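Local coordinates for flavoprotein (Thermotoga maritima, PDB 5V8S) that carries a mu-oxo-diiron centre in a metallo-beta-lactamase-like domain joined to a flavodoxin-like domain, and probably works in electron transfer as an FMN-binding oxidoreductase, at residues L231-L236 with R250-Y255. The protein carries 1 engineered substitution. Numbering follows the deposited sequence.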
loop_
_atom_site.group_PDB
_atom_site.type_symbol
_atom_site.label_atom_id
_atom_site.label_comp_id
_atom_site.label_asym_id
_atom_site.label_seq_id
_atom_site.Cartn_x
_atom_site.Cartn_y
_atom_site.Cartn_z
ATOM N N LEU A 231 11.649 19.352 35.072
ATOM C CA LEU A 231 11.800 18.237 35.986
ATOM C C LEU A 231 13.197 17.668 35.825
ATOM O O LEU A 231 13.714 17.583 34.707
ATOM C CB LEU A 231 10.784 17.138 35.663
ATOM C CG LEU A 231 9.315 17.493 35.903
ATOM C CD1 LEU A 231 8.428 16.407 35.310
ATOM C CD2 LEU A 231 9.021 17.683 37.392
ATOM N N LYS A 232 13.808 17.280 36.936
ATOM C CA LYS A 232 15.079 16.574 36.882
ATOM C C LYS A 232 14.787 15.126 36.519
ATOM O O LYS A 232 14.128 14.411 37.279
ATOM C CB LYS A 232 15.798 16.678 38.226
ATOM C CG LYS A 232 17.012 15.761 38.358
ATOM C CD LYS A 232 18.048 15.994 37.261
ATOM C CE LYS A 232 19.159 14.940 37.320
ATOM N NZ LYS A 232 20.137 15.059 36.205
ATOM N N ILE A 233 15.237 14.694 35.347
ATOM C CA ILE A 233 14.976 13.337 34.881
ATOM C C ILE A 233 16.250 12.527 35.051
ATOM O O ILE A 233 17.271 12.810 34.409
ATOM C CB ILE A 233 14.472 13.314 33.429
ATOM C CG1 ILE A 233 13.142 14.069 33.322
ATOM C CG2 ILE A 233 14.309 11.876 32.969
ATOM C CD1 ILE A 233 12.590 14.159 31.925
ATOM N N LYS A 234 16.191 11.510 35.904
ATOM C CA LYS A 234 17.317 10.606 36.087
ATOM C C LYS A 234 17.179 9.301 35.307
ATOM O O LYS A 234 18.199 8.650 35.045
ATOM C CB LYS A 234 17.582 10.351 37.584
ATOM C CG LYS A 234 16.748 9.301 38.274
ATOM C CD LYS A 234 17.208 9.138 39.732
ATOM C CE LYS A 234 16.496 7.983 40.441
ATOM N NZ LYS A 234 16.701 7.983 41.920
ATOM N N ALA A 235 15.971 8.939 34.869
ATOM C CA ALA A 235 15.755 7.734 34.090
ATOM C C ALA A 235 14.436 7.894 33.361
ATOM O O ALA A 235 13.507 8.539 33.859
ATOM C CB ALA A 235 15.735 6.478 34.964
ATOM N N LEU A 236 14.386 7.338 32.150
ATOM C CA LEU A 236 13.163 7.300 31.359
ATOM C C LEU A 236 12.848 5.844 31.060
ATOM O O LEU A 236 13.670 5.135 30.462
ATOM C CB LEU A 236 13.314 8.115 30.072
ATOM C CG LEU A 236 12.023 8.320 29.279
ATOM C CD1 LEU A 236 12.073 9.650 28.559
ATOM C CD2 LEU A 236 11.761 7.200 28.276
ATOM N N ARG A 250 19.838 11.964 26.198
ATOM C CA ARG A 250 20.175 11.643 24.814
ATOM C C ARG A 250 18.924 11.245 24.044
ATOM O O ARG A 250 18.756 11.611 22.872
ATOM C CB ARG A 250 21.195 10.505 24.778
ATOM C CG ARG A 250 21.684 10.144 23.392
ATOM C CD ARG A 250 22.751 9.061 23.488
ATOM N NE ARG A 250 23.277 8.659 22.196
ATOM C CZ ARG A 250 24.232 7.754 22.034
ATOM N NH1 ARG A 250 24.783 7.164 23.087
ATOM N NH2 ARG A 250 24.646 7.441 20.812
ATOM N N LEU A 251 18.046 10.484 24.689
ATOM C CA LEU A 251 16.808 10.077 24.048
ATOM C C LEU A 251 15.874 11.266 23.866
ATOM O O LEU A 251 15.258 11.420 22.803
ATOM C CB LEU A 251 16.149 8.968 24.866
ATOM C CG LEU A 251 14.747 8.576 24.403
ATOM C CD1 LEU A 251 14.795 7.803 23.094
ATOM C CD2 LEU A 251 14.040 7.783 25.454
ATOM N N LEU A 252 15.747 12.117 24.889
ATOM C CA LEU A 252 14.893 13.292 24.743
ATOM C C LEU A 252 15.404 14.207 23.631
ATOM O O LEU A 252 14.611 14.735 22.840
ATOM C CB LEU A 252 14.751 14.016 26.088
ATOM C CG LEU A 252 14.023 13.149 27.139
ATOM C CD1 LEU A 252 14.056 13.793 28.535
ATOM C CD2 LEU A 252 12.577 12.802 26.745
ATOM N N ASN A 253 16.727 14.402 23.545
ATOM C CA ASN A 253 17.273 15.224 22.467
ATOM C C ASN A 253 16.975 14.605 21.109
ATOM O O ASN A 253 16.727 15.326 20.143
ATOM C CB ASN A 253 18.786 15.411 22.621
ATOM C CG ASN A 253 19.166 16.242 23.816
ATOM O OD1 ASN A 253 18.372 17.021 24.340
ATOM N ND2 ASN A 253 20.398 16.085 24.248
ATOM N N HIS A 254 17.019 13.271 21.017
ATOM C CA HIS A 254 16.698 12.611 19.756
ATOM C C HIS A 254 15.240 12.844 19.374
ATOM O O HIS A 254 14.942 13.161 18.219
ATOM C CB HIS A 254 17.000 11.114 19.845
ATOM C CG HIS A 254 16.831 10.387 18.550
ATOM N ND1 HIS A 254 17.770 10.447 17.548
ATOM C CD2 HIS A 254 15.827 9.607 18.085
ATOM C CE1 HIS A 254 17.356 9.727 16.518
ATOM N NE2 HIS A 254 16.187 9.199 16.821
ATOM N N TYR A 255 14.321 12.712 20.340
ATOM C CA TYR A 255 12.908 12.981 20.057
ATOM C C TYR A 255 12.734 14.401 19.530
ATOM O O TYR A 255 12.029 14.631 18.551
ATOM C CB TYR A 255 12.056 12.759 21.324
ATOM C CG TYR A 255 11.357 11.431 21.337
ATOM C CD1 TYR A 255 12.077 10.245 21.461
ATOM C CD2 TYR A 255 9.984 11.354 21.170
ATOM C CE1 TYR A 255 11.448 9.016 21.423
ATOM C CE2 TYR A 255 9.345 10.134 21.127
ATOM C CZ TYR A 255 10.069 8.970 21.249
ATOM O OH TYR A 255 9.391 7.769 21.186
#
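Leu-236, in the edge strand 235-238, reaches the helix 248-260 with both of its methyl groups and meets two successive leucines there. From CB, which points toward the helix, the side chain runs on to CG, held anti to the backbone N (chi1 -171°); neither atom touches the helical segment. CD1 lies 3.7 Å from Leu-252 CD2 and, more loosely, 4.1 Å from Leu-251 CD2. CD2 turns to Leu-251 alone, also packing at 3.7 Å against its CD2. One methyl of Leu-251 therefore faces both branches of Leu-236, and these two side chains run roughly perpendicular to each other.

Leu-252 divides its methyls differently: while CD2 goes to Leu-236, its CD1 meets Ile-233 CD1 end to end at 3.7 Å. Ile-233 precedes the strand, and its CG1 stands anti to the carbonyl carbon (chi1 -62°), carrying the terminal methyl to the helix. One turn on, Tyr-255 of the same helix packs on Val-206 and Ile-210 of helix 196-214. The contact thus joins the outer strand of a five-stranded sheet of the metallo-beta-lactamase-like fold, and the residues leading into it, to the helix that follows, with the Leu-236 side chain about 12 Å from the diiron centre. No hydrogen bond spans the two segments, so the direct contact is apolar and non-directional, resting on dispersion and the burial of methyl groups.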